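Local structure of oxidoreductase protein (Agrobacterium radiobacter, 5UI9) at residues I208-H220 against T225-G237. The protein probably catalyses an NAD-dependent oxidation or reduction of a small hydroxy acid or related compound. Sequence-based numbering, arbitrary orientation.
Sequences IKGEDVATILLDH and TSIVDVSYATKLG. With 8A1 ((2S)-2,3-dihydroxy-2-methylpropanoic acid), chain D.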
ATOM      1  N   ILE A 208       6.040 -18.492  16.244  1.00 46.58           N
ATOM      2  CA  ILE A 208       6.458 -17.288  16.984  1.00 44.69           C
ATOM      3  C   ILE A 208       5.355 -16.770  17.913  1.00 43.71           C
ATOM      4  O   ILE A 208       4.192 -17.146  17.770  1.00 42.94           O
ATOM      5  CB  ILE A 208       6.925 -16.160  16.027  1.00 44.71           C
ATOM      6  CG1 ILE A 208       5.756 -15.593  15.209  1.00 45.37           C
ATOM      7  CG2 ILE A 208       8.027 -16.670  15.105  1.00 44.71           C
ATOM      8  CD1 ILE A 208       6.145 -14.468  14.279  1.00 46.55           C
ATOM      9  N   LYS A 209       5.743 -15.907  18.852  1.00 41.41           N
ATOM     10  CA  LYS A 209       4.819 -15.306  19.819  1.00 42.60           C
ATOM     11  C   LYS A 209       4.206 -13.979  19.343  1.00 41.56           C
ATOM     12  O   LYS A 209       3.103 -13.632  19.758  1.00 41.94           O
ATOM     13  CB  LYS A 209       5.525 -15.087  21.166  1.00 42.78           C
ATOM     14  N   GLY A 210       4.909 -13.251  18.476  1.00 39.50           N
ATOM     15  CA  GLY A 210       4.562 -11.865  18.151  1.00 38.70           C
ATOM     16  C   GLY A 210       4.014 -11.664  16.754  1.00 37.35           C
ATOM     17  O   GLY A 210       3.956 -12.600  15.963  1.00 40.63           O
ATOM     18  N   GLU A 211       3.616 -10.426  16.465  1.00 34.96           N
ATOM     19  CA  GLU A 211       3.049 -10.065  15.162  1.00 33.94           C
ATOM     20  C   GLU A 211       4.143 -10.023  14.093  1.00 32.51           C
ATOM     21  O   GLU A 211       5.204  -9.434  14.309  1.00 32.93           O
ATOM     22  CB  GLU A 211       2.257  -8.737  15.244  1.00 33.47           C
ATOM     23  CG  GLU A 211       3.013  -7.422  15.021  1.00 34.27           C
ATOM     24  CD  GLU A 211       4.084  -7.104  16.057  1.00 35.38           C
ATOM     25  OE1 GLU A 211       4.105  -7.726  17.146  1.00 35.60           O
ATOM     26  OE2 GLU A 211       4.922  -6.217  15.779  1.00 32.90           O
ATOM     27  N   ASP A 212       3.893 -10.668  12.954  1.00 31.03           N
ATOM     28  CA  ASP A 212       4.865 -10.687  11.853  1.00 29.99           C
ATOM     29  C   ASP A 212       4.379  -9.992  10.588  1.00 29.30           C
ATOM     30  O   ASP A 212       5.041 -10.058   9.559  1.00 27.44           O
ATOM     31  CB  ASP A 212       5.342 -12.116  11.548  1.00 30.86           C
ATOM     32  CG  ASP A 212       4.215 -13.062  11.196  1.00 30.12           C
ATOM     33  OD1 ASP A 212       3.040 -12.664  11.270  1.00 29.86           O
ATOM     34  OD2 ASP A 212       4.506 -14.224  10.852  1.00 31.31           O
ATOM     35  N   VAL A 213       3.233  -9.319  10.682  1.00 28.64           N
ATOM     36  CA  VAL A 213       2.674  -8.553   9.587  1.00 29.62           C
ATOM     37  C   VAL A 213       2.090  -7.287  10.194  1.00 29.60           C
ATOM     38  O   VAL A 213       1.390  -7.356  11.203  1.00 31.18           O
ATOM     39  CB  VAL A 213       1.564  -9.328   8.839  1.00 30.42           C
ATOM     40  CG1 VAL A 213       1.053  -8.508   7.654  1.00 30.08           C
ATOM     41  CG2 VAL A 213       2.073 -10.687   8.366  1.00 31.34           C
ATOM     42  N   ALA A 214       2.406  -6.143   9.596  1.00 28.82           N
ATOM     43  CA  ALA A 214       1.904  -4.855  10.057  1.00 27.92           C
ATOM     44  C   ALA A 214       1.685  -3.935   8.868  1.00 28.40           C
ATOM     45  O   ALA A 214       2.535  -3.843   7.977  1.00 26.59           O
ATOM     46  CB  ALA A 214       2.866  -4.221  11.054  1.00 27.36           C
ATOM     47  N   THR A 215       0.537  -3.264   8.872  1.00 28.96           N
ATOM     48  CA  THR A 215       0.164  -2.335   7.820  1.00 29.91           C
ATOM     49  C   THR A 215      -0.240  -1.029   8.489  1.00 30.31           C
ATOM     50  O   THR A 215      -1.116  -1.018   9.353  1.00 30.33           O
ATOM     51  CB  THR A 215      -0.990  -2.912   6.983  1.00 30.03           C
ATOM     52  OG1 THR A 215      -0.612  -4.206   6.499  1.00 31.20           O
ATOM     53  CG2 THR A 215      -1.306  -2.029   5.805  1.00 30.79           C
ATOM     54  N   ILE A 216       0.413   0.059   8.086  1.00 30.28           N
ATOM     55  CA  ILE A 216       0.303   1.348   8.761  1.00 30.01           C
ATOM     56  C   ILE A 216      -0.004   2.441   7.735  1.00 30.42           C
ATOM     57  O   ILE A 216       0.642   2.512   6.692  1.00 29.69           O
ATOM     58  CB  ILE A 216       1.612   1.698   9.513  1.00 30.14           C
ATOM     59  CG1 ILE A 216       2.049   0.534  10.412  1.00 29.97           C
ATOM     60  CG2 ILE A 216       1.444   2.978  10.334  1.00 31.64           C
ATOM     61  CD1 ILE A 216       3.349   0.755  11.154  1.00 30.68           C
ATOM     62  N   LEU A 217      -0.983   3.287   8.049  1.00 31.30           N
ATOM     63  CA  LEU A 217      -1.352   4.439   7.222  1.00 33.52           C
ATOM     64  C   LEU A 217      -0.889   5.722   7.916  1.00 33.91           C
ATOM     65  O   LEU A 217      -1.310   5.995   9.036  1.00 34.66           O
ATOM     66  CB  LEU A 217      -2.867   4.471   7.032  1.00 35.33           C
ATOM     67  CG  LEU A 217      -3.517   5.593   6.221  1.00 37.79           C
ATOM     68  CD1 LEU A 217      -3.018   5.646   4.787  1.00 37.14           C
ATOM     69  CD2 LEU A 217      -5.029   5.398   6.236  1.00 40.77           C
ATOM     70  N   LEU A 218      -0.044   6.503   7.245  1.00 35.01           N
ATOM     71  CA  LEU A 218       0.543   7.723   7.822  1.00 36.28           C
ATOM     72  C   LEU A 218      -0.033   8.992   7.209  1.00 36.10           C
ATOM     73  O   LEU A 218      -0.123   9.109   5.997  1.00 35.94           O
ATOM     74  CB  LEU A 218       2.054   7.738   7.601  1.00 36.81           C
ATOM     75  CG  LEU A 218       2.903   6.594   8.169  1.00 37.39           C
ATOM     76  CD1 LEU A 218       4.377   6.806   7.830  1.00 37.10           C
ATOM     77  CD2 LEU A 218       2.723   6.447   9.674  1.00 37.67           C
ATOM     78  N   ASP A 219      -0.402   9.944   8.057  1.00 38.09           N
ATOM     79  CA  ASP A 219      -0.753  11.291   7.616  1.00 38.20           C
ATOM     80  C   ASP A 219       0.408  12.201   8.008  1.00 37.61           C
ATOM     81  O   ASP A 219       0.600  12.490   9.188  1.00 36.82           O
ATOM     82  CB  ASP A 219      -2.060  11.723   8.267  1.00 39.93           C
ATOM     83  CG  ASP A 219      -3.168  10.682   8.085  1.00 42.35           C
ATOM     84  OD1 ASP A 219      -3.497  10.357   6.921  1.00 42.36           O
ATOM     85  OD2 ASP A 219      -3.718  10.182   9.095  1.00 41.35           O
ATOM     86  N   HIS A 220       1.207  12.612   7.025  1.00 36.72           N
ATOM     87  CA  HIS A 220       2.379  13.456   7.293  1.00 37.96           C
ATOM     88  C   HIS A 220       1.968  14.906   7.546  1.00 39.29           C
ATOM     89  O   HIS A 220       0.936  15.354   7.055  1.00 40.84           O
ATOM     90  CB  HIS A 220       3.387  13.354   6.152  1.00 37.33           C
ATOM     91  CG  HIS A 220       3.988  11.991   6.006  1.00 36.87           C
ATOM     92  ND1 HIS A 220       5.202  11.651   6.561  1.00 35.51           N
ATOM     93  CD2 HIS A 220       3.535  10.877   5.379  1.00 37.07           C
ATOM     94  CE1 HIS A 220       5.477  10.390   6.276  1.00 35.93           C
ATOM     95  NE2 HIS A 220       4.480   9.897   5.559  1.00 35.09           N
ATOM     96  N   THR A 225       0.331  11.577   2.265  1.00 36.14           N
ATOM     97  CA  THR A 225      -0.167  10.334   2.835  1.00 35.30           C
ATOM     98  C   THR A 225       0.815   9.239   2.463  1.00 34.34           C
ATOM     99  O   THR A 225       1.325   9.228   1.345  1.00 35.18           O
ATOM    100  CB  THR A 225      -1.537   9.964   2.244  1.00 35.32           C
ATOM    101  OG1 THR A 225      -2.461  11.027   2.475  1.00 36.47           O
ATOM    102  CG2 THR A 225      -2.079   8.674   2.861  1.00 35.31           C
ATOM    103  N   SER A 226       1.080   8.316   3.379  1.00 33.78           N
ATOM    104  CA  SER A 226       1.879   7.149   3.033  1.00 33.71           C
ATOM    105  C   SER A 226       1.382   5.853   3.671  1.00 32.81           C
ATOM    106  O   SER A 226       0.637   5.866   4.659  1.00 32.53           O
ATOM    107  CB  SER A 226       3.366   7.389   3.325  1.00 34.21           C
ATOM    108  OG  SER A 226       3.676   7.161   4.681  1.00 34.73           O
ATOM    109  N   ILE A 227       1.778   4.747   3.042  1.00 32.62           N
ATOM    110  CA  ILE A 227       1.585   3.401   3.551  1.00 32.46           C
ATOM    111  C   ILE A 227       2.948   2.818   3.920  1.00 30.32           C
ATOM    112  O   ILE A 227       3.882   2.850   3.115  1.00 29.18           O
ATOM    113  CB  ILE A 227       0.937   2.489   2.485  1.00 34.68           C
ATOM    114  CG1 ILE A 227      -0.470   2.990   2.118  1.00 38.92           C
ATOM    115  CG2 ILE A 227       0.887   1.033   2.941  1.00 34.90           C
ATOM    116  CD1 ILE A 227      -1.470   2.976   3.260  1.00 41.12           C
ATOM    117  N   VAL A 228       3.052   2.299   5.139  1.00 29.60           N
ATOM    118  CA  VAL A 228       4.178   1.475   5.553  1.00 29.69           C
ATOM    119  C   VAL A 228       3.631   0.072   5.759  1.00 29.07           C
ATOM    120  O   VAL A 228       2.805  -0.156   6.653  1.00 30.59           O
ATOM    121  CB  VAL A 228       4.829   1.993   6.841  1.00 30.20           C
ATOM    122  CG1 VAL A 228       5.875   1.009   7.358  1.00 30.74           C
ATOM    123  CG2 VAL A 228       5.457   3.349   6.578  1.00 32.17           C
ATOM    124  N   ASP A 229       4.072  -0.860   4.925  1.00 28.29           N
ATOM    125  CA  ASP A 229       3.616  -2.241   5.027  1.00 29.04           C
ATOM    126  C   ASP A 229       4.818  -3.167   5.180  1.00 28.74           C
ATOM    127  O   ASP A 229       5.739  -3.143   4.370  1.00 28.98           O
ATOM    128  CB  ASP A 229       2.708  -2.619   3.848  1.00 29.26           C
ATOM    129  CG  ASP A 229       3.413  -2.596   2.507  1.00 30.26           C
ATOM    130  OD1 ASP A 229       3.481  -1.529   1.874  1.00 30.08           O
ATOM    131  OD2 ASP A 229       3.856  -3.672   2.052  1.00 32.62           O
ATOM    132  N   VAL A 230       4.811  -3.941   6.262  1.00 28.21           N
ATOM    133  CA  VAL A 230       5.901  -4.835   6.596  1.00 27.04           C
ATOM    134  C   VAL A 230       5.373  -6.239   6.871  1.00 26.11           C
ATOM    135  O   VAL A 230       4.254  -6.411   7.373  1.00 26.06           O
ATOM    136  CB  VAL A 230       6.756  -4.307   7.783  1.00 27.03           C
ATOM    137  CG1 VAL A 230       7.388  -2.974   7.414  1.00 27.07           C
ATOM    138  CG2 VAL A 230       5.948  -4.181   9.069  1.00 27.04           C
ATOM    139  N   SER A 231       6.188  -7.233   6.521  1.00 25.25           N
ATOM    140  CA  SER A 231       5.837  -8.635   6.694  1.00 26.05           C
ATOM    141  C   SER A 231       7.090  -9.496   6.708  1.00 26.32           C
ATOM    142  O   SER A 231       7.982  -9.290   5.878  1.00 27.05           O
ATOM    143  CB  SER A 231       4.927  -9.097   5.547  1.00 25.93           C
ATOM    144  OG  SER A 231       4.698 -10.504   5.584  1.00 26.25           O
ATOM    145  N   TYR A 232       7.153 -10.436   7.652  1.00 26.64           N
ATOM    146  CA  TYR A 232       8.130 -11.537   7.629  1.00 27.38           C
ATOM    147  C   TYR A 232       7.467 -12.900   7.308  1.00 27.90           C
ATOM    148  O   TYR A 232       8.061 -13.960   7.548  1.00 27.86           O
ATOM    149  CB  TYR A 232       8.918 -11.595   8.945  1.00 28.26           C
ATOM    150  CG  TYR A 232      10.229 -10.828   8.915  1.00 29.11           C
ATOM    151  CD1 TYR A 232      11.218 -11.128   7.967  1.00 29.91           C
ATOM    152  CD2 TYR A 232      10.497  -9.815   9.837  1.00 29.29           C
ATOM    153  CE1 TYR A 232      12.425 -10.443   7.943  1.00 29.69           C
ATOM    154  CE2 TYR A 232      11.700  -9.123   9.810  1.00 29.44           C
ATOM    155  CZ  TYR A 232      12.657  -9.443   8.866  1.00 29.44           C
ATOM    156  OH  TYR A 232      13.848  -8.765   8.833  1.00 29.91           O
ATOM    157  N   ALA A 233       6.261 -12.866   6.734  1.00 28.12           N
ATOM    158  CA  ALA A 233       5.546 -14.082   6.311  1.00 29.23           C
ATOM    159  C   ALA A 233       5.184 -14.061   4.813  1.00 30.23           C
ATOM    160  O   ALA A 233       4.229 -14.711   4.390  1.00 29.94           O
ATOM    161  CB  ALA A 233       4.297 -14.265   7.161  1.00 29.60           C
ATOM    162  N   THR A 234       5.971 -13.335   4.018  1.00 29.73           N
ATOM    163  CA  THR A 234       5.719 -13.163   2.596  1.00 30.48           C
ATOM    164  C   THR A 234       6.637 -14.109   1.812  1.00 31.21           C
ATOM    165  O   THR A 234       7.859 -14.032   1.939  1.00 32.00           O
ATOM    166  CB  THR A 234       5.937 -11.691   2.194  1.00 30.32           C
ATOM    167  OG1 THR A 234       4.994 -10.865   2.893  1.00 30.03           O
ATOM    168  CG2 THR A 234       5.751 -11.485   0.693  1.00 30.96           C
ATOM    169  N   LYS A 235       6.047 -14.993   1.006  1.00 31.49           N
ATOM    170  CA  LYS A 235       6.794 -16.039   0.285  1.00 32.59           C
ATOM    171  C   LYS A 235       6.839 -15.728  -1.201  1.00 31.88           C
ATOM    172  O   LYS A 235       5.881 -16.010  -1.941  1.00 32.01           O
ATOM    173  CB  LYS A 235       6.159 -17.406   0.532  1.00 35.30           C
ATOM    174  CG  LYS A 235       6.305 -17.849   1.978  1.00 39.54           C
ATOM    175  CD  LYS A 235       5.335 -18.954   2.363  1.00 43.32           C
ATOM    176  CE  LYS A 235       5.474 -19.271   3.846  1.00 45.96           C
ATOM    177  NZ  LYS A 235       4.668 -20.455   4.227  1.00 49.42           N
ATOM    178  N   LEU A 236       7.952 -15.142  -1.626  1.00 30.69           N
ATOM    179  CA  LEU A 236       8.142 -14.707  -3.010  1.00 32.43           C
ATOM    180  C   LEU A 236       9.136 -15.611  -3.718  1.00 33.58           C
ATOM    181  O   LEU A 236       9.990 -16.217  -3.080  1.00 34.55           O
ATOM    182  CB  LEU A 236       8.646 -13.266  -3.037  1.00 32.28           C
ATOM    183  CG  LEU A 236       7.643 -12.202  -2.579  1.00 31.92           C
ATOM    184  CD1 LEU A 236       8.370 -10.957  -2.101  1.00 33.17           C
ATOM    185  CD2 LEU A 236       6.669 -11.865  -3.694  1.00 33.02           C
ATOM    186  N   GLY A 237       9.033 -15.680  -5.043  1.00 35.12           N
ATOM    187  CA  GLY A 237       9.957 -16.490  -5.858  1.00 37.68           C
ATOM    188  C   GLY A 237      11.414 -16.078  -5.667  1.00 36.99           C
ATOM    189  O   GLY A 237      12.300 -16.926  -5.569  1.00 36.72           O
TER
HETATM  190  OXT 8A1 D 402      18.152  -5.142  10.427  1.00 31.39           O
HETATM  191  C   8A1 D 402      17.451  -5.316  11.452  1.00 33.73           C
HETATM  192  O   8A1 D 402      17.323  -4.437  12.333  1.00 33.42           O
HETATM  193  CA  8A1 D 402      16.720  -6.621  11.631  1.00 33.73           C
HETATM  194  CB  8A1 D 402      15.310  -6.407  11.081  1.00 33.14           C
HETATM  195  O1  8A1 D 402      14.573  -7.633  11.018  1.00 31.24           O
HETATM  196  O2  8A1 D 402      16.665  -6.963  13.027  1.00 33.85           O
HETATM  197  C3  8A1 D 402      17.460  -7.745  10.903  1.00 33.10           C
HETATM  198  O   HOH W   1       7.304 -14.895  10.261  1.00 39.43           O
HETATM  199  O   HOH W   2      -2.922  11.968   4.903  1.00 38.42           O
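Leu218 and Ser226 face each other where two antiparallel strands, 213-220 and 225-231, pack closely. Leu218 N donates to Ser226 O at 2.7 Å, and Ser226 N donates back to Leu218 O. Ser226 OG sits between its own N and carbonyl carbon (chi1 83°). From there it meets His220 NE2 at 3.0 Å, at the ring edge and near the ring plane. ND1, on the other side of the ring, bonds to Gly192 O, which fixes the ring's rotation. CD1 of Leu218 also touches Ser226 OG, and lies 3.8 Å from Val228 CG2. Further along this face, Ala214 CB meets Val230 CG2 at 3.7 Å. Helix 175-191 packs on Ala214, Leu218 and Val230.

The strands form a beta hairpin in the mixed sheet of the C-terminal domain. Strand 148-156 flanks 225-231, and strand 194-202 flanks 213-220. On the other face, Ile227 packs on Ile227 of the second subunit, and Val213 and Thr215 also touch that subunit. Within the hairpin, the CD1 atoms of Leu217 and Ile227 are only 3.4 Å apart, tighter than usual for two carbons. Asp229 projects from this face to salt bridges with Arg152 and Arg156, and its OD2 also bonds to Ser154 OG.

Contact is looser at the turn end of this face: a water joins Asp219 OD1 to Thr225 OG1, and partly exposed Asp219 also reaches Arg200 of the second subunit. At the far end, Asp212 O accepts from Tyr232 N, but a water links Asp212 OD2 to Tyr232 O. Val204 N on OD1 and Asn205 N on OD2 also hold this carboxylate. Ser231 OG accepts from Ala233 N in an ST turn. The Tyr232 ring leads away, and its OH donates to O1 of the bound dihydroxy acid at 2.6 Å.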